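Local coordinates for 2-methyl-aconitate isomerase (Shewanella oneidensis, PDB 5K87) that catalyses the isomerisation of 2-methyl-trans-aconitate to 2-methyl-cis-aconitate by base-catalysed proton abstraction during propionate breakdown through the 2-methylcitrate cycle, at the interface of chains A and B. Coordinates in Å, arbitrary orientation; residue numbers count along the deposited sequence, not the author numbering. Chains: chain A/B, 2-methyl-aconitate isomerase.

Contact 1: the interface of chains A and B. Residues chain A 72, 242, 320; chain B 61, 63.
A:His320 and B:Lys61 run past each other in opposite directions, and the beta-carbon of the histidine rests against the methylene next to the lysine terminal nitrogen, CB to CE 3.9 Å. This small apolar centre of one patch of the homodimer interface extends at the imidazole end, where CE1 of A:His320 meets CG1 of B:Ile63 at 4.1 Å, with the two side chains inclined to one another. The A:His320 ring reaches this position with CG held between the backbone N and the carbonyl carbon (chi1 73°). Further out, CD1 of B:Ile63 lies 4.4 Å from the hydroxyl OG of A:Ser72, a loose approach to a substrate-binding residue. The loop of one subunit thus comes close to substrate-binding structure of the other, although the structure alone does not show that it influences catalysis. At the polar rim, B:Lys61 turns at chi2 (-66°) and then stays extended, carrying its terminal nitrogen NZ past the histidine to A:Gln242, the first residue of helix 242-245. A:Gln242 comes from the opposite direction with an extended chain and presents its amide oxygen. B:Lys61 NZ donates to A:Gln242 OE1 over 2.8 Å; NZ lies in the carbonyl plane, on a lone pair of OE1, at a C=O...N angle of 134°.

Contact 2: the interface of chains A and B. Residues chain A 174, 387, 389; chain B 11, 51, 64-65, 395, 397.
The charged interactions of this dimer patch centre on A:Arg387 and B:Asp64. NH2 of the arginine makes a salt-bridging hydrogen bond to carboxylate oxygen OD1 at 2.9 Å, nearly straight at the hydrogen (171°); OD1 lies in the guanidinium plane, while NH2 meets it from above the carboxylate plane. Hydrogen bonding continues along the other edge of the guanidinium, where NE and NH1 both grip the amide oxygen of B:Gln11; the NH1 to OE1 bond is 2.8 Å. A bend at chi3 (-73°) helps turn the A:Arg387 head so that NE and NH1 face this oxygen. Between backbones, B:Arg395 N donates to A:Leu389 O over 3.0 Å. Stacking involves B:Arg51, whose guanidinium lies nearly parallel to the ring of A:Phe174, 19° between planes, with NE 3.7 Å from the ring centroid in a cation-pi contact. Its NH1 stands over the rim of one face of the A:Arg387 guanidinium, the two planes steeply inclined and not stacked, and A:Leu389 CD2 touches the opposite rim. B:Asp64 probably offsets the charge of this arginine pair. B:Arg51 NH2 also donates to B:Asp64 O at 3.0 Å. Waters add further links: one joins A:Arg387 to B:Arg51 O, and another bridges A:Phe174 O to B:Asp64 OD2, 2.6 Å from that carboxylate oxygen.

Contact 3: the interface of chains A and B. Residues chain A 16, 66, 392-395; chain B 389-390.
A:Met66 and B:Met390 cross at about a right angle, the methyl CE of the first lying against the sulfur SD of the second at 3.7 Å. The two thioethers differ in shape. B:Met390 is fully stretched, with CG opposite its backbone N (chi1 -168°) and the later torsions also extended, which carries its methyl alongside chain A toward A:Ala16. A:Met66 is folded at chi2 and chi3, and it runs antiparallel to B:Leu389, its SD 4.0 Å from the leucine CB. On another flank of B:Met390, the branch CG1 of A:Val394 leans obliquely on the methionine CG, 3.9 Å away. The extended methionine is therefore lined by A:Met66 and A:Val394, a mainly apolar packing within the homodimer interface. Beneath the side chains the backbones pair: A:Val394, in strand 393-396, forms an antiparallel bridge with B:Met390, the start of strand 390-391, joining the subunits by a short stretch of beta structure. The bond from A:Arg395 N to B:Leu389 O is the two-fold twin of that in contact 2. A water also links B:Leu389 O with A:Arg395 O; the leucine carbonyl oxygen thus takes both the partner's amide N-H and a water. At its far end, the methyl CE of B:Met390 reaches the backbone oxygen O of A:Ala16, 3.3 Å away.

Contact 1: the interface of chains A and B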
# COMPACT_ATOMS: atom_id res chain seq x y z
N SER A 72 -8.26 2.18 3.70
CA SER A 72 -7.83 3.54 4.02
C SER A 72 -6.83 4.10 3.01
O SER A 72 -6.41 5.25 3.13
CB SER A 72 -7.28 3.61 5.44
OG SER A 72 -6.28 2.63 5.64
N GLN A 242 -5.04 -5.66 14.54
CA GLN A 242 -5.45 -6.22 13.26
C GLN A 242 -5.13 -7.70 13.13
O GLN A 242 -5.94 -8.46 12.60
CB GLN A 242 -4.84 -5.45 12.10
CG GLN A 242 -5.47 -4.10 11.87
CD GLN A 242 -4.94 -3.47 10.61
OE1 GLN A 242 -3.73 -3.40 10.41
NE2 GLN A 242 -5.84 -3.06 9.74
N HIS A 320 -7.18 -0.12 10.81
CA HIS A 320 -5.89 0.01 11.48
C HIS A 320 -5.89 1.08 12.57
O HIS A 320 -5.03 1.07 13.46
CB HIS A 320 -4.79 0.29 10.45
CG HIS A 320 -4.81 1.68 9.88
ND1 HIS A 320 -3.84 2.61 10.17
CD2 HIS A 320 -5.69 2.29 9.04
CE1 HIS A 320 -4.11 3.74 9.53
NE2 HIS A 320 -5.23 3.57 8.84
N LYS B 61 2.52 0.84 8.10
CA LYS B 61 1.50 1.14 7.09
C LYS B 61 1.95 2.12 6.02
O LYS B 61 1.31 2.19 4.97
CB LYS B 61 0.23 1.68 7.75
CG LYS B 61 -0.46 0.71 8.68
CD LYS B 61 -1.00 -0.49 7.93
CE LYS B 61 -1.72 -1.44 8.86
NZ LYS B 61 -2.12 -2.69 8.17
N ILE B 63 1.49 5.24 5.80
CA ILE B 63 0.36 6.12 5.49
C ILE B 63 0.85 7.56 5.30
O ILE B 63 0.14 8.40 4.75
CB ILE B 63 -0.72 6.03 6.60
CG1 ILE B 63 -1.41 4.68 6.53
CG2 ILE B 63 -1.78 7.11 6.46
CD1 ILE B 63 -2.38 4.60 5.42

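Contact 2: the interface of chains A and B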
# COMPACT_ATOMS: atom_id res chain seq x y z
N PHE A 174 4.48 10.90 11.37
CA PHE A 174 5.24 12.12 11.55
C PHE A 174 4.32 13.28 11.90
O PHE A 174 3.17 13.30 11.47
CB PHE A 174 6.00 12.42 10.26
CG PHE A 174 6.95 11.33 9.85
CD1 PHE A 174 8.18 11.19 10.47
CD2 PHE A 174 6.61 10.44 8.83
CE1 PHE A 174 9.06 10.19 10.08
CE2 PHE A 174 7.49 9.43 8.45
CZ PHE A 174 8.71 9.31 9.07
N ARG A 387 -1.19 16.47 4.55
CA ARG A 387 -0.09 16.96 3.74
C ARG A 387 -0.12 16.36 2.35
O ARG A 387 -0.57 15.22 2.15
CB ARG A 387 1.27 16.70 4.42
CG ARG A 387 1.52 15.27 4.79
CD ARG A 387 2.89 15.04 5.45
NE ARG A 387 3.96 15.14 4.47
CZ ARG A 387 4.64 14.12 3.93
NH1 ARG A 387 5.55 14.41 3.04
NH2 ARG A 387 4.43 12.86 4.28
N LEU A 389 1.59 14.51 -0.56
CA LEU A 389 2.64 13.52 -0.78
C LEU A 389 3.24 13.64 -2.18
O LEU A 389 4.46 13.58 -2.35
CB LEU A 389 2.07 12.11 -0.57
CG LEU A 389 1.37 11.88 0.77
CD1 LEU A 389 0.78 10.48 0.83
CD2 LEU A 389 2.32 12.11 1.93
N GLN B 11 7.16 22.39 3.07
CA GLN B 11 7.76 21.20 2.48
C GLN B 11 8.55 21.59 1.24
O GLN B 11 8.19 22.51 0.52
CB GLN B 11 6.66 20.23 2.07
CG GLN B 11 5.87 19.61 3.22
CD GLN B 11 5.24 18.30 2.81
OE1 GLN B 11 5.79 17.24 3.05
NE2 GLN B 11 4.10 18.39 2.13
N ARG B 51 11.98 9.54 4.11
CA ARG B 51 10.84 10.42 4.32
C ARG B 51 9.88 10.41 3.14
O ARG B 51 8.66 10.49 3.33
CB ARG B 51 11.32 11.85 4.60
CG ARG B 51 10.24 12.74 5.16
CD ARG B 51 9.71 12.22 6.49
NE ARG B 51 8.53 12.97 6.91
CZ ARG B 51 7.30 12.68 6.52
NH1 ARG B 51 6.29 13.41 6.96
NH2 ARG B 51 7.08 11.65 5.70
N ASP B 64 2.07 7.85 5.75
CA ASP B 64 2.60 9.20 5.63
C ASP B 64 3.74 9.27 4.63
O ASP B 64 4.73 9.98 4.83
CB ASP B 64 3.03 9.71 7.00
CG ASP B 64 3.05 11.22 7.09
OD1 ASP B 64 2.54 11.91 6.20
OD2 ASP B 64 3.59 11.70 8.12
N GLY B 65 3.63 8.52 3.53
CA GLY B 65 4.62 8.57 2.46
C GLY B 65 4.12 7.82 1.25
O GLY B 65 2.97 7.37 1.21
N ARG B 395 6.72 15.60 -2.10
CA ARG B 395 7.04 16.58 -1.06
C ARG B 395 7.48 15.91 0.21
O ARG B 395 6.97 14.85 0.56
CB ARG B 395 5.82 17.45 -0.74
CG ARG B 395 5.35 18.29 -1.88
CD ARG B 395 4.43 19.36 -1.34
NE ARG B 395 3.67 20.00 -2.39
CZ ARG B 395 2.69 20.87 -2.17
NH1 ARG B 395 2.38 21.23 -0.93
NH2 ARG B 395 2.04 21.40 -3.19
N PRO B 397 8.98 17.36 4.39
CA PRO B 397 9.40 18.51 5.19
C PRO B 397 10.85 18.86 4.90
O PRO B 397 11.65 17.99 4.53
CB PRO B 397 9.24 18.01 6.62
CG PRO B 397 8.15 16.99 6.52
CD PRO B 397 8.44 16.28 5.23
O HOH W 1 6.35 12.38 -0.60
O HOH W 2 6.29 11.62 2.08
O HOH W 3 2.88 14.19 8.61

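Contact 3: the interface of chains A and B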
# COMPACT_ATOMS: atom_id res chain seq x y z
N ALA A 16 -3.77 15.79 -10.68
CA ALA A 16 -4.20 15.22 -9.42
C ALA A 16 -3.18 15.47 -8.32
O ALA A 16 -2.01 15.76 -8.59
CB ALA A 16 -4.44 13.72 -9.58
N MET A 66 -2.56 3.65 -7.93
CA MET A 66 -2.18 4.46 -6.79
C MET A 66 -2.64 3.91 -5.45
O MET A 66 -2.23 4.42 -4.41
CB MET A 66 -2.78 5.86 -6.94
CG MET A 66 -2.26 6.62 -8.14
SD MET A 66 -0.49 6.90 -8.13
CE MET A 66 -0.27 7.90 -6.66
N GLY A 392 0.88 16.43 -9.39
CA GLY A 392 1.24 16.43 -10.79
C GLY A 392 0.12 15.84 -11.61
O GLY A 392 -1.00 16.35 -11.58
N PHE A 393 0.43 14.75 -12.30
CA PHE A 393 -0.54 14.10 -13.18
C PHE A 393 -0.50 12.60 -12.99
O PHE A 393 0.56 11.99 -13.08
CB PHE A 393 -0.24 14.42 -14.65
CG PHE A 393 -0.45 15.86 -15.00
CD1 PHE A 393 0.54 16.80 -14.74
CD2 PHE A 393 -1.62 16.28 -15.61
CE1 PHE A 393 0.35 18.13 -15.05
CE2 PHE A 393 -1.81 17.62 -15.93
CZ PHE A 393 -0.82 18.54 -15.65
N VAL A 394 -1.67 12.01 -12.73
CA VAL A 394 -1.80 10.56 -12.79
C VAL A 394 -2.07 10.15 -14.23
O VAL A 394 -2.58 10.94 -15.04
CB VAL A 394 -2.91 10.01 -11.86
CG1 VAL A 394 -2.53 10.23 -10.41
CG2 VAL A 394 -4.26 10.63 -12.18
N ARG A 395 -1.73 8.90 -14.55
CA ARG A 395 -1.93 8.37 -15.89
C ARG A 395 -2.77 7.12 -15.87
O ARG A 395 -2.63 6.28 -14.97
CB ARG A 395 -0.61 8.04 -16.56
CG ARG A 395 0.32 9.19 -16.75
CD ARG A 395 1.37 8.83 -17.78
NE ARG A 395 2.46 9.79 -17.79
CZ ARG A 395 3.58 9.65 -18.49
NH1 ARG A 395 3.75 8.60 -19.27
NH2 ARG A 395 4.53 10.57 -18.42
N LEU B 389 2.62 5.77 -13.22
CA LEU B 389 1.39 5.91 -12.45
C LEU B 389 1.12 7.37 -12.12
O LEU B 389 -0.01 7.84 -12.23
CB LEU B 389 1.51 5.11 -11.15
CG LEU B 389 1.89 3.64 -11.33
CD1 LEU B 389 2.00 2.95 -9.99
CD2 LEU B 389 0.87 2.92 -12.20
N MET B 390 2.16 8.10 -11.72
CA MET B 390 2.03 9.52 -11.41
C MET B 390 3.37 10.20 -11.68
O MET B 390 4.43 9.62 -11.43
CB MET B 390 1.60 9.74 -9.96
CG MET B 390 1.17 11.17 -9.63
SD MET B 390 0.37 11.32 -8.03
CE MET B 390 -0.19 13.02 -8.13
O HOH W 4 -2.49 6.37 -12.20

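The C-alpha centres of contact 1 and contact 2 lie about 17 Å apart, as do those of contact 2 and contact 3, while contact 1 and contact 3 are about 22 Å apart. The loop carrying B:Lys61 and B:Ile63 in contact 1 continues into B:Asp64 and B:Gly65 of contact 2, and its counterpart in chain A supplies A:Met66 to contact 3. Residues 389 and 395 serve contacts 2 and 3 with the chains exchanged, a direct expression of two-fold symmetry. Contact 1 is centred about 10 Å from A:Met323 and 12 Å from A:Cys109, so dimerisation may help support the active-site surroundings.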